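Local coordinates for protein pectate lyase II (Xanthomonas campestris pv. campestris, PDB 2QY1) that probably cleaves pectate, the polygalacturonate of plant cell walls, as a secreted polysaccharide lyase family 1 enzyme built on a right-handed parallel beta-helix, at residues I88-N93 with I116-N121; E125-W130 with G160-T165; A25-I30 with T65-N70; G153-K158 with N169-Y174. The protein carries 2 engineered substitutions. All blocks are in the same frame, centred on the assembly; numbering follows the deposited sequence.

Contact 1. Residues I88-N93 with I116-N121; sequences IRVVGN and ISLEGN
Strands 88-91 and 116-119 run parallel, their axes 4.7 Å apart and 10° from alignment, with bridges pairing Ile-88 with Ile-116 through Val-91 with Glu-119. Four backbone bonds zip them together: Val-90 N donates to Ser-117 O at 2.8 Å and Val-90 O accepts from Glu-119 N, each nearly along the C=O axis. The buried apolar face carries Ile-88, Val-90, Ile-116 and Leu-118. Close packing here is that of Leu-118 CD2 alongside Val-90 CB at 3.8 Å, both side chains pointing the same way.

The opposite face mixes Val-91 with the polar Arg-89, Ser-117 and Glu-119; of these Arg-89 is partly exposed, Glu-119 buried. With CG anti to the backbone N and the chain extended, Arg-89 reaches Glu-119 side-on: NE meets OE2 at 2.7 Å and NH1 meets OE1 at 3.0 Å. Both oxygens lie near the guanidinium plane, yet the donors stand above the carboxylate, the two planes being 63° apart. Ser-117 OG adds a second grip on Glu-119 OE2 at 2.8 Å, fixing the carboxylate's rotation.

Strand 65-69 flanks 87-91, strand 155-158 flanks 116-119, and the apolar face packs on strands 97-105 and 129-137 across the beta-helix interior.

Contact 2. Residues E125-W130 with G160-T165; sequences EPSKIW and GVHHVT
Ser-127 CB sits over one face of the His-162 imidazole, 3.5 Å from the ring centroid and 21° off its normal, a CH-pi contact displaced toward CE1. In its plane the ring is held at both nitrogens: ND1 faces His-163 ND1 at 2.9 Å, almost straight at 173°, and NE2 lies 2.6 Å from the oxygen of a water that donates to Glu-125 O. Around it the backbones run in parallel register: His-162 N donates to Pro-126 O at 3.1 Å, and beyond the corner Thr-165 N donates to Ile-129 O at 3.0 Å. Between these, the bonds from Lys-128 N and Ile-129 N are weak. Lys-128 and His-163, both at positive phi, turn matching corners, and their side chains lie side by side, Lys-128 CD against His-163 CB at 3.7 Å. On one face Ile-129 CB meets Val-164 CG2; on the other Trp-130 CD1 lies along Thr-165 CG2, the indole edge toward Thr-165 O.

In the second shell Ser-127 OG is held by His-95, Lys-128 NZ by the carbonyls of Tyr-5 and Ala-7, and Glu-125 by a salt bridge to Lys-188.

The ND1-ND1 bond implies that one imidazole carries a proton there while the other accepts, so the two rings are unlikely to be doubly protonated together. Lys-128 NZ, 5.6 Å from His-163 NE2, may disfavour a charge there, whereas Glu-125 OE1 may favour one on His-162.

Contact 3. Residues A25-I30 with T65-N70; sequences AMQSAI and TVQIKN
Gln-27 brings the polar end of its amide against the backbone of strand 65-69. With CG anti to the backbone N (chi1 -170°) and the chain bent at chi2, the group reaches both backbone polar atoms of Gln-67: Gln-67 N donates to Gln-27 OE1 at 2.7 Å, nearly straight at 175°, and Gln-27 NE2 donates to Gln-67 O at 3.1 Å. Each donor lies in the plane of the carbonyl it meets, on a lone pair. The amide thus satisfies the N-H and C=O of one residue, much as a neighbouring strand would. OE1 accepts a second hydrogen bond, from a water that also donates to Thr-65 O, and NE2 also bonds to Asp-31 OD1, fixing the amide from both ends.

Beside this pair the apolar side chains cross. Ile-30, CG1 anti to the carbonyl carbon, drives CD1 obliquely onto Val-66 CG1 at an unusually tight 3.4 Å, and reaches Ile-68 CG1 at 3.8 Å across about a right angle. Met-26 also crosses Val-66 squarely, its SD 3.9 Å from both CG1 and CG2 of the valine.

The helical segment 25-30 runs 12° from the direction of strand 65-69; helix 23-32, to which it belongs, covers the end of the coil as the N-terminal cap typical of such beta-helices. Met-26 and Ile-30 also pack on Leu-41 of strand 39-43, while strand 87-91 pairs with strand 65-69.

Contact 4. Residues G153-K158 with N169-Y174; sequences GGIDMK and NYVYNY
The one direct hydrogen bond between 153-158 and 169-174 is made by Tyr-174, whose OH donates to Gly-153 O at 2.6 Å. Its approach is unusual: the hydroxyl stands above the carbonyl plane, with a C=O...O angle of 104°, and therefore does not use a lone pair. Ser-115 OG is a second hydrogen-bonding partner of this buried hydroxyl, which ties the phenol down at its tip.

Van der Waals packing of the same ring on the glycine backbone follows. Tyr-174 CE2 comes to 3.4 Å from Gly-154 N and 3.5 Å from Gly-154 CA, while Gly-153 C lies at the ring's edge near its plane; Gly-154, with no side chain on the side facing the ring, lets the aromatic group lie this close to the main chain.

Apolar contact is concentrated in one methyl. Ile-155, CG1 anti to the carbonyl carbon and chi2 extended at 157°, puts CD1 at 3.9 Å from Val-171 CG2, the two side chains crossing obliquely. The same CD1 touches Asn-169 CG at 3.9 Å, covering the amide carbon rather than bonding to it.

The amide's polar atoms are satisfied by the backbone of the adjacent strand 129-137: Asn-169 OD1 accepts from Asn-134 N, and ND2 donates to Val-131 O. An interior asparagine so bonded, touching Asn-199 of strand 193-202 and with aliphatic side chains beside it, is consistent with the asparagine ladder of right-handed parallel beta-helix pectate lyases.

Contacts 1, 3 and 4 all use the four-stranded sheet of the beta-helix, each differently: contact 1 is pairing within it, contact 3 covers one of its two edge strands, 65-69, with a helix, and contact 4 crosses the interior from strand 155-158 to strand 164-174. Contact 2 pairs strands 129-137 and 164-174 at a corner, sharing the latter with contact 4. Contacts 1, 2 and 4 are buried, contact 4 the most central, about 4 Å, centre to centre, from the middle of the chain; contact 3, only partly buried, lies at the periphery, about 20 Å out. Backbone bonds dominate contacts 1 and 2, with charge and imidazoles on their outer faces, whereas side chains carry contacts 3 and 4.

Contact 1. Residues I88-N93 with I116-N121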
loop_
_atom_site.group_PDB
_atom_site.type_symbol
_atom_site.label_atom_id
_atom_site.label_comp_id
_atom_site.label_asym_id
_atom_site.label_seq_id
_atom_site.Cartn_x
_atom_site.Cartn_y
_atom_site.Cartn_z
ATOM N N ILE A 88 -3.334 -8.504 -7.291
ATOM C CA ILE A 88 -4.162 -9.243 -6.336
ATOM C C ILE A 88 -5.248 -8.324 -5.792
ATOM O O ILE A 88 -4.994 -7.155 -5.480
ATOM C CB ILE A 88 -3.335 -9.821 -5.157
ATOM C CG1 ILE A 88 -2.264 -10.795 -5.664
ATOM C CG2 ILE A 88 -4.244 -10.533 -4.143
ATOM C CD1 ILE A 88 -1.148 -11.064 -4.658
ATOM N N ARG A 89 -6.453 -8.869 -5.678
ATOM C CA ARG A 89 -7.598 -8.127 -5.188
ATOM C C ARG A 89 -8.283 -8.893 -4.058
ATOM O O ARG A 89 -8.587 -10.076 -4.201
ATOM C CB ARG A 89 -8.562 -7.920 -6.345
ATOM C CG ARG A 89 -9.522 -6.790 -6.188
ATOM C CD ARG A 89 -10.387 -6.755 -7.435
ATOM N NE ARG A 89 -11.556 -5.910 -7.268
ATOM C CZ ARG A 89 -12.692 -6.059 -7.939
ATOM N NH1 ARG A 89 -13.697 -5.231 -7.712
ATOM N NH2 ARG A 89 -12.825 -7.036 -8.830
ATOM N N VAL A 90 -8.516 -8.218 -2.935
ATOM C CA VAL A 90 -9.281 -8.799 -1.825
ATOM C C VAL A 90 -10.566 -7.994 -1.657
ATOM O O VAL A 90 -10.525 -6.792 -1.402
ATOM C CB VAL A 90 -8.477 -8.835 -0.503
ATOM C CG1 VAL A 90 -9.296 -9.491 0.600
ATOM C CG2 VAL A 90 -7.159 -9.582 -0.691
ATOM N N VAL A 91 -11.708 -8.658 -1.808
ATOM C CA VAL A 91 -12.969 -7.932 -1.921
ATOM C C VAL A 91 -14.136 -8.552 -1.127
ATOM O O VAL A 91 -14.264 -9.779 -1.019
ATOM C CB VAL A 91 -13.311 -7.642 -3.432
ATOM C CG1 VAL A 91 -13.342 -8.916 -4.248
ATOM C CG2 VAL A 91 -14.603 -6.852 -3.595
ATOM N N GLY A 92 -14.953 -7.681 -0.545
ATOM C CA GLY A 92 -16.180 -8.082 0.134
ATOM C C GLY A 92 -15.959 -8.648 1.523
ATOM O O GLY A 92 -15.073 -8.200 2.253
ATOM N N ASN A 93 -16.777 -9.638 1.877
ATOM C CA ASN A 93 -16.724 -10.286 3.185
ATOM C C ASN A 93 -15.520 -11.228 3.277
ATOM O O ASN A 93 -15.666 -12.453 3.304
ATOM C CB ASN A 93 -18.040 -11.032 3.449
ATOM C CG ASN A 93 -18.227 -11.409 4.907
ATOM O OD1 ASN A 93 -17.524 -10.919 5.794
ATOM N ND2 ASN A 93 -19.188 -12.287 5.162
ATOM N N ILE A 116 -2.007 -4.324 -5.546
ATOM C CA ILE A 116 -2.637 -4.941 -4.383
ATOM C C ILE A 116 -3.809 -4.053 -3.982
ATOM O O ILE A 116 -3.618 -2.903 -3.581
ATOM C CB ILE A 116 -1.637 -5.133 -3.213
ATOM C CG1 ILE A 116 -0.505 -6.088 -3.627
ATOM C CG2 ILE A 116 -2.355 -5.639 -1.956
ATOM C CD1 ILE A 116 0.696 -6.106 -2.679
ATOM N N SER A 117 -5.019 -4.585 -4.119
ATOM C CA SER A 117 -6.225 -3.806 -3.878
ATOM C C SER A 117 -7.143 -4.486 -2.878
ATOM O O SER A 117 -7.483 -5.660 -3.032
ATOM C CB SER A 117 -6.976 -3.562 -5.190
ATOM O OG SER A 117 -8.214 -2.912 -4.955
ATOM N N LEU A 118 -7.542 -3.730 -1.860
ATOM C CA LEU A 118 -8.480 -4.196 -0.852
ATOM C C LEU A 118 -9.743 -3.357 -0.964
ATOM O O LEU A 118 -9.676 -2.129 -0.957
ATOM C CB LEU A 118 -7.867 -4.046 0.547
ATOM C CG LEU A 118 -6.400 -4.451 0.748
ATOM C CD1 LEU A 118 -5.934 -4.115 2.167
ATOM C CD2 LEU A 118 -6.173 -5.931 0.438
ATOM N N GLU A 119 -10.899 -4.004 -1.077
ATOM C CA GLU A 119 -12.133 -3.249 -1.302
ATOM C C GLU A 119 -13.382 -3.805 -0.637
ATOM O O GLU A 119 -13.732 -4.977 -0.801
ATOM C CB GLU A 119 -12.381 -3.021 -2.802
ATOM C CG GLU A 119 -11.819 -4.100 -3.714
ATOM C CD GLU A 119 -11.777 -3.672 -5.165
ATOM O OE1 GLU A 119 -12.822 -3.226 -5.683
ATOM O OE2 GLU A 119 -10.698 -3.789 -5.788
ATOM N N GLY A 120 -14.053 -2.935 0.111
ATOM C CA GLY A 120 -15.378 -3.235 0.620
ATOM C C GLY A 120 -16.399 -3.123 -0.495
ATOM O O GLY A 120 -16.172 -2.431 -1.492
ATOM N N ASN A 121 -17.513 -3.830 -0.336
ATOM C CA ASN A 121 -18.670 -3.680 -1.214
ATOM C C ASN A 121 -19.957 -3.928 -0.428
ATOM O O ASN A 121 -19.926 -3.966 0.804
ATOM C CB ASN A 121 -18.559 -4.565 -2.475
ATOM C CG ASN A 121 -18.422 -6.060 -2.164
ATOM O OD1 ASN A 121 -17.923 -6.828 -2.990
ATOM N ND2 ASN A 121 -18.868 -6.475 -0.992
#

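Contact 2. Residues E125-W130 with G160-T165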
loop_
_atom_site.group_PDB
_atom_site.type_symbol
_atom_site.label_atom_id
_atom_site.label_comp_id
_atom_site.label_asym_id
_atom_site.label_seq_id
_atom_site.Cartn_x
_atom_site.Cartn_y
_atom_site.Cartn_z
ATOM N N GLU A 125 -16.889 -5.704 4.151
ATOM C CA GLU A 125 -15.617 -4.984 4.045
ATOM C C GLU A 125 -14.481 -5.837 4.601
ATOM O O GLU A 125 -14.588 -6.343 5.723
ATOM C CB GLU A 125 -15.672 -3.655 4.807
ATOM C CG GLU A 125 -16.778 -2.692 4.380
ATOM C CD GLU A 125 -18.087 -2.923 5.111
ATOM O OE1 GLU A 125 -18.057 -3.176 6.333
ATOM O OE2 GLU A 125 -19.153 -2.834 4.463
ATOM N N PRO A 126 -13.397 -6.017 3.820
ATOM C CA PRO A 126 -12.237 -6.760 4.317
ATOM C C PRO A 126 -11.644 -6.192 5.609
ATOM O O PRO A 126 -11.649 -4.978 5.819
ATOM C CB PRO A 126 -11.232 -6.649 3.163
ATOM C CG PRO A 126 -12.094 -6.476 1.948
ATOM C CD PRO A 126 -13.203 -5.587 2.425
ATOM N N SER A 127 -11.150 -7.086 6.462
ATOM C CA SER A 127 -10.527 -6.709 7.731
ATOM C C SER A 127 -9.458 -7.721 8.118
ATOM O O SER A 127 -9.479 -8.862 7.652
ATOM C CB SER A 127 -11.569 -6.575 8.847
ATOM O OG SER A 127 -12.125 -7.827 9.200
ATOM N N LYS A 128 -8.540 -7.290 8.982
ATOM C CA LYS A 128 -7.369 -8.075 9.369
ATOM C C LYS A 128 -6.608 -8.518 8.122
ATOM O O LYS A 128 -6.604 -9.695 7.761
ATOM C CB LYS A 128 -7.732 -9.266 10.275
ATOM C CG LYS A 128 -8.494 -8.922 11.577
ATOM C CD LYS A 128 -7.985 -7.659 12.298
ATOM C CE LYS A 128 -6.664 -7.879 13.024
ATOM N NZ LYS A 128 -6.322 -6.746 13.951
ATOM N N ILE A 129 -5.988 -7.549 7.455
ATOM C CA ILE A 129 -5.182 -7.815 6.269
ATOM C C ILE A 129 -3.736 -7.414 6.555
ATOM O O ILE A 129 -3.483 -6.361 7.144
ATOM C CB ILE A 129 -5.699 -7.049 5.013
ATOM C CG1 ILE A 129 -7.236 -7.111 4.883
ATOM C CG2 ILE A 129 -4.982 -7.538 3.738
ATOM C CD1 ILE A 129 -7.840 -8.508 4.648
ATOM N N TRP A 130 -2.796 -8.264 6.153
ATOM C CA TRP A 130 -1.381 -7.976 6.318
ATOM C C TRP A 130 -0.696 -7.983 4.963
ATOM O O TRP A 130 -0.534 -9.037 4.348
ATOM C CB TRP A 130 -0.728 -9.003 7.251
ATOM C CG TRP A 130 0.664 -8.640 7.711
ATOM C CD1 TRP A 130 1.190 -7.381 7.852
ATOM C CD2 TRP A 130 1.689 -9.551 8.139
ATOM N NE1 TRP A 130 2.482 -7.457 8.325
ATOM C CE2 TRP A 130 2.813 -8.774 8.509
ATOM C CE3 TRP A 130 1.770 -10.950 8.239
ATOM C CZ2 TRP A 130 4.007 -9.348 8.970
ATOM C CZ3 TRP A 130 2.958 -11.521 8.697
ATOM C CH2 TRP A 130 4.060 -10.718 9.060
ATOM N N GLY A 160 -14.199 1.149 3.229
ATOM C CA GLY A 160 -14.328 0.696 4.609
ATOM C C GLY A 160 -13.510 -0.504 5.036
ATOM O O GLY A 160 -13.809 -1.119 6.061
ATOM N N VAL A 161 -12.482 -0.844 4.260
ATOM C CA VAL A 161 -11.502 -1.837 4.686
ATOM C C VAL A 161 -10.886 -1.335 5.994
ATOM O O VAL A 161 -10.493 -0.168 6.093
ATOM C CB VAL A 161 -10.401 -2.055 3.623
ATOM C CG1 VAL A 161 -9.358 -3.052 4.113
ATOM C CG2 VAL A 161 -11.012 -2.530 2.310
ATOM N N HIS A 162 -10.822 -2.204 7.000
ATOM C CA HIS A 162 -10.337 -1.788 8.315
ATOM C C HIS A 162 -9.396 -2.793 8.965
ATOM O O HIS A 162 -9.456 -3.984 8.675
ATOM C CB HIS A 162 -11.506 -1.456 9.249
ATOM C CG HIS A 162 -12.422 -2.610 9.518
ATOM N ND1 HIS A 162 -12.325 -3.389 10.651
ATOM C CD2 HIS A 162 -13.462 -3.106 8.809
ATOM C CE1 HIS A 162 -13.265 -4.317 10.627
ATOM N NE2 HIS A 162 -13.967 -4.168 9.518
ATOM N N HIS A 163 -8.532 -2.283 9.845
ATOM C CA HIS A 163 -7.557 -3.084 10.599
ATOM C C HIS A 163 -6.558 -3.811 9.706
ATOM O O HIS A 163 -6.603 -5.036 9.530
ATOM C CB HIS A 163 -8.255 -3.997 11.608
ATOM C CG HIS A 163 -8.925 -3.242 12.710
ATOM N ND1 HIS A 163 -10.248 -2.863 12.656
ATOM C CD2 HIS A 163 -8.440 -2.752 13.876
ATOM C CE1 HIS A 163 -10.557 -2.192 13.751
ATOM N NE2 HIS A 163 -9.476 -2.106 14.506
ATOM N N VAL A 164 -5.650 -3.014 9.154
ATOM C CA VAL A 164 -4.690 -3.448 8.148
ATOM C C VAL A 164 -3.297 -2.967 8.530
ATOM O O VAL A 164 -3.126 -1.833 8.987
ATOM C CB VAL A 164 -5.068 -2.883 6.748
ATOM C CG1 VAL A 164 -4.016 -3.231 5.698
ATOM C CG2 VAL A 164 -6.443 -3.400 6.315
ATOM N N THR A 165 -2.308 -3.842 8.359
ATOM C CA THR A 165 -0.908 -3.450 8.448
ATOM C C THR A 165 -0.253 -3.561 7.073
ATOM O O THR A 165 -0.305 -4.608 6.424
ATOM C CB THR A 165 -0.128 -4.275 9.496
ATOM O OG1 THR A 165 -0.528 -3.874 10.809
ATOM C CG2 THR A 165 1.379 -4.053 9.360
HETATM O O HOH W 1 -15.997 -0.980 7.494
HETATM O O HOH W 2 -15.577 -5.798 8.203
#

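Contact 3. Residues A25-I30 with T65-N70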
loop_
_atom_site.group_PDB
_atom_site.type_symbol
_atom_site.label_atom_id
_atom_site.label_comp_id
_atom_site.label_asym_id
_atom_site.label_seq_id
_atom_site.Cartn_x
_atom_site.Cartn_y
_atom_site.Cartn_z
ATOM N N ALA A 25 -3.392 -20.940 -11.828
ATOM C CA ALA A 25 -3.321 -21.940 -10.763
ATOM C C ALA A 25 -3.687 -21.339 -9.405
ATOM O O ALA A 25 -4.360 -21.984 -8.602
ATOM C CB ALA A 25 -1.939 -22.579 -10.715
ATOM N N MET A 26 -3.250 -20.105 -9.159
ATOM C CA MET A 26 -3.569 -19.415 -7.910
ATOM C C MET A 26 -5.074 -19.183 -7.800
ATOM O O MET A 26 -5.674 -19.470 -6.763
ATOM C CB MET A 26 -2.808 -18.089 -7.794
ATOM C CG MET A 26 -2.990 -17.386 -6.445
ATOM S SD MET A 26 -2.066 -15.846 -6.293
ATOM C CE MET A 26 -0.388 -16.460 -6.176
ATOM N N GLN A 27 -5.675 -18.678 -8.878
ATOM C CA GLN A 27 -7.114 -18.421 -8.911
ATOM C C GLN A 27 -7.914 -19.706 -8.720
ATOM O O GLN A 27 -8.867 -19.733 -7.939
ATOM C CB GLN A 27 -7.523 -17.724 -10.214
ATOM C CG GLN A 27 -8.964 -17.208 -10.208
ATOM C CD GLN A 27 -9.205 -16.161 -9.133
ATOM O OE1 GLN A 27 -8.648 -15.066 -9.183
ATOM N NE2 GLN A 27 -10.041 -16.492 -8.157
ATOM N N SER A 28 -7.519 -20.765 -9.425
ATOM C CA SER A 28 -8.185 -22.065 -9.307
ATOM C C SER A 28 -8.198 -22.573 -7.865
ATOM O O SER A 28 -9.218 -23.079 -7.392
ATOM C CB SER A 28 -7.535 -23.097 -10.232
ATOM O OG SER A 28 -8.153 -24.363 -10.078
ATOM N N ALA A 29 -7.068 -22.427 -7.174
ATOM C CA ALA A 29 -6.944 -22.865 -5.782
ATOM C C ALA A 29 -7.824 -22.039 -4.840
ATOM O O ALA A 29 -8.398 -22.574 -3.892
ATOM C CB ALA A 29 -5.488 -22.830 -5.335
ATOM N N ILE A 30 -7.930 -20.742 -5.115
ATOM C CA ILE A 30 -8.844 -19.861 -4.386
ATOM C C ILE A 30 -10.307 -20.232 -4.661
ATOM O O ILE A 30 -11.113 -20.293 -3.734
ATOM C CB ILE A 30 -8.576 -18.369 -4.712
ATOM C CG1 ILE A 30 -7.220 -17.948 -4.147
ATOM C CG2 ILE A 30 -9.668 -17.462 -4.135
ATOM C CD1 ILE A 30 -6.637 -16.733 -4.806
ATOM N N THR A 65 -5.521 -10.191 -12.883
ATOM C CA THR A 65 -5.762 -9.953 -11.460
ATOM C C THR A 65 -6.365 -11.172 -10.761
ATOM O O THR A 65 -7.422 -11.675 -11.162
ATOM C CB THR A 65 -6.681 -8.716 -11.261
ATOM O OG1 THR A 65 -6.119 -7.594 -11.954
ATOM C CG2 THR A 65 -6.845 -8.359 -9.773
ATOM N N VAL A 66 -5.676 -11.643 -9.726
ATOM C CA VAL A 66 -6.184 -12.715 -8.877
ATOM C C VAL A 66 -7.183 -12.124 -7.878
ATOM O O VAL A 66 -6.924 -11.081 -7.272
ATOM C CB VAL A 66 -5.034 -13.443 -8.137
ATOM C CG1 VAL A 66 -5.577 -14.475 -7.163
ATOM C CG2 VAL A 66 -4.105 -14.116 -9.130
ATOM N N GLN A 67 -8.326 -12.786 -7.713
ATOM C CA GLN A 67 -9.377 -12.287 -6.825
ATOM C C GLN A 67 -9.601 -13.217 -5.639
ATOM O O GLN A 67 -9.877 -14.408 -5.822
ATOM C CB GLN A 67 -10.697 -12.140 -7.584
ATOM C CG GLN A 67 -10.567 -11.810 -9.064
ATOM C CD GLN A 67 -11.081 -10.434 -9.401
ATOM O OE1 GLN A 67 -10.395 -9.431 -9.216
ATOM N NE2 GLN A 67 -12.299 -10.379 -9.911
ATOM N N ILE A 68 -9.477 -12.672 -4.431
ATOM C CA ILE A 68 -9.975 -13.333 -3.229
ATOM C C ILE A 68 -11.267 -12.616 -2.845
ATOM O O ILE A 68 -11.236 -11.498 -2.332
ATOM C CB ILE A 68 -8.972 -13.275 -2.047
ATOM C CG1 ILE A 68 -7.656 -13.970 -2.408
ATOM C CG2 ILE A 68 -9.580 -13.914 -0.792
ATOM C CD1 ILE A 68 -6.519 -13.676 -1.421
ATOM N N LYS A 69 -12.397 -13.258 -3.116
ATOM C CA LYS A 69 -13.698 -12.634 -2.909
ATOM C C LYS A 69 -14.558 -13.444 -1.948
ATOM O O LYS A 69 -14.845 -14.616 -2.196
ATOM C CB LYS A 69 -14.411 -12.452 -4.252
ATOM C CG LYS A 69 -15.764 -11.757 -4.169
ATOM C CD LYS A 69 -16.098 -11.131 -5.513
ATOM C CE LYS A 69 -17.557 -10.755 -5.620
ATOM N NZ LYS A 69 -17.901 -10.355 -7.013
ATOM N N ASN A 70 -14.968 -12.803 -0.855
ATOM C CA ASN A 70 -15.805 -13.438 0.171
ATOM C C ASN A 70 -15.208 -14.730 0.729
ATOM O O ASN A 70 -15.929 -15.685 1.030
ATOM C CB ASN A 70 -17.236 -13.668 -0.341
ATOM C CG ASN A 70 -18.170 -12.523 0.002
ATOM O OD1 ASN A 70 -17.945 -11.375 -0.390
ATOM N ND2 ASN A 70 -19.230 -12.833 0.744
HETATM O O HOH W 3 -8.483 -14.101 -11.667
#

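Contact 4. Residues G153-K158 with N169-Y174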
loop_
_atom_site.group_PDB
_atom_site.type_symbol
_atom_site.label_atom_id
_atom_site.label_comp_id
_atom_site.label_asym_id
_atom_site.label_seq_id
_atom_site.Cartn_x
_atom_site.Cartn_y
_atom_site.Cartn_z
ATOM N N GLY A 153 -2.958 1.778 -9.132
ATOM C CA GLY A 153 -2.537 1.858 -7.738
ATOM C C GLY A 153 -1.560 0.785 -7.316
ATOM O O GLY A 153 -1.499 -0.287 -7.917
ATOM N N GLY A 154 -0.782 1.085 -6.280
ATOM C CA GLY A 154 0.210 0.146 -5.769
ATOM C C GLY A 154 -0.387 -0.709 -4.672
ATOM O O GLY A 154 -0.643 -1.900 -4.869
ATOM N N ILE A 155 -0.609 -0.095 -3.512
ATOM C CA ILE A 155 -1.201 -0.787 -2.376
ATOM C C ILE A 155 -2.409 0.024 -1.915
ATOM O O ILE A 155 -2.274 0.996 -1.168
ATOM C CB ILE A 155 -0.165 -1.013 -1.241
ATOM C CG1 ILE A 155 1.011 -1.849 -1.770
ATOM C CG2 ILE A 155 -0.821 -1.698 -0.035
ATOM C CD1 ILE A 155 2.296 -1.696 -0.997
ATOM N N ASP A 156 -3.585 -0.382 -2.388
ATOM C CA ASP A 156 -4.806 0.411 -2.241
ATOM C C ASP A 156 -5.856 -0.244 -1.362
ATOM O O ASP A 156 -5.956 -1.472 -1.306
ATOM C CB ASP A 156 -5.432 0.672 -3.615
ATOM C CG ASP A 156 -4.584 1.569 -4.493
ATOM O OD1 ASP A 156 -3.616 2.182 -3.998
ATOM O OD2 ASP A 156 -4.906 1.669 -5.690
ATOM N N MET A 157 -6.642 0.590 -0.683
ATOM C CA MET A 157 -7.861 0.139 -0.019
ATOM C C MET A 157 -8.957 1.209 -0.080
ATOM O O MET A 157 -8.673 2.408 -0.126
ATOM C CB MET A 157 -7.592 -0.341 1.418
ATOM C CG MET A 157 -7.120 0.720 2.403
ATOM S SD MET A 157 -6.336 -0.010 3.865
ATOM C CE MET A 157 -4.707 -0.384 3.238
ATOM N N LYS A 158 -10.208 0.761 -0.099
ATOM C CA LYS A 158 -11.345 1.668 -0.224
ATOM C C LYS A 158 -12.621 1.061 0.350
ATOM O O LYS A 158 -12.694 -0.146 0.591
ATOM C CB LYS A 158 -11.565 2.051 -1.695
ATOM C CG LYS A 158 -11.909 0.879 -2.605
ATOM C CD LYS A 158 -12.190 1.346 -4.022
ATOM C CE LYS A 158 -12.194 0.175 -4.993
ATOM N NZ LYS A 158 -12.082 0.640 -6.404
ATOM N N ASN A 169 7.150 -3.053 2.788
ATOM C CA ASN A 169 7.013 -3.094 1.337
ATOM C C ASN A 169 7.987 -2.149 0.640
ATOM O O ASN A 169 8.430 -1.152 1.253
ATOM C CB ASN A 169 5.577 -2.766 0.925
ATOM C CG ASN A 169 4.584 -3.817 1.384
ATOM O OD1 ASN A 169 4.642 -4.970 0.958
ATOM N ND2 ASN A 169 3.667 -3.421 2.259
ATOM N N TYR A 170 8.320 -2.460 -0.585
ATOM C CA TYR A 170 9.198 -1.623 -1.382
ATOM C C TYR A 170 8.453 -1.231 -2.650
ATOM O O TYR A 170 8.165 -2.076 -3.497
ATOM C CB TYR A 170 10.496 -2.380 -1.687
ATOM C CG TYR A 170 11.556 -1.638 -2.484
ATOM C CD1 TYR A 170 11.546 -0.245 -2.611
ATOM C CD2 TYR A 170 12.599 -2.343 -3.085
ATOM C CE1 TYR A 170 12.538 0.418 -3.341
ATOM C CE2 TYR A 170 13.592 -1.691 -3.806
ATOM C CZ TYR A 170 13.557 -0.314 -3.929
ATOM O OH TYR A 170 14.548 0.319 -4.647
ATOM N N VAL A 171 8.117 0.053 -2.751
ATOM C CA VAL A 171 7.420 0.584 -3.918
ATOM C C VAL A 171 8.318 1.606 -4.600
ATOM O O VAL A 171 8.686 2.621 -3.998
ATOM C CB VAL A 171 6.055 1.232 -3.556
ATOM C CG1 VAL A 171 5.299 1.634 -4.825
ATOM C CG2 VAL A 171 5.200 0.289 -2.702
ATOM N N TYR A 172 8.676 1.330 -5.852
ATOM C CA TYR A 172 9.547 2.224 -6.615
ATOM C C TYR A 172 9.113 2.358 -8.074
ATOM O O TYR A 172 8.365 1.523 -8.580
ATOM C CB TYR A 172 11.018 1.790 -6.505
ATOM C CG TYR A 172 11.372 0.504 -7.224
ATOM C CD1 TYR A 172 11.824 0.524 -8.544
ATOM C CD2 TYR A 172 11.275 -0.728 -6.579
ATOM C CE1 TYR A 172 12.156 -0.651 -9.206
ATOM C CE2 TYR A 172 11.611 -1.910 -7.234
ATOM C CZ TYR A 172 12.046 -1.864 -8.544
ATOM O OH TYR A 172 12.377 -3.029 -9.196
ATOM N N ASN A 173 9.585 3.416 -8.736
ATOM C CA ASN A 173 9.220 3.713 -10.125
ATOM C C ASN A 173 7.711 3.595 -10.325
ATOM O O ASN A 173 7.238 2.907 -11.228
ATOM C CB ASN A 173 9.988 2.807 -11.097
ATOM C CG ASN A 173 11.487 3.050 -11.070
ATOM O OD1 ASN A 173 11.965 4.027 -10.492
ATOM N ND2 ASN A 173 12.238 2.158 -11.705
ATOM N N TYR A 174 6.965 4.273 -9.457
ATOM C CA TYR A 174 5.524 4.108 -9.375
ATOM C C TYR A 174 4.865 5.470 -9.207
ATOM O O TYR A 174 5.296 6.260 -8.372
ATOM C CB TYR A 174 5.176 3.189 -8.194
ATOM C CG TYR A 174 3.995 2.308 -8.477
ATOM C CD1 TYR A 174 4.166 1.053 -9.057
ATOM C CD2 TYR A 174 2.701 2.736 -8.196
ATOM C CE1 TYR A 174 3.077 0.242 -9.346
ATOM C CE2 TYR A 174 1.611 1.935 -8.477
ATOM C CZ TYR A 174 1.804 0.691 -9.053
ATOM O OH TYR A 174 0.721 -0.109 -9.337
#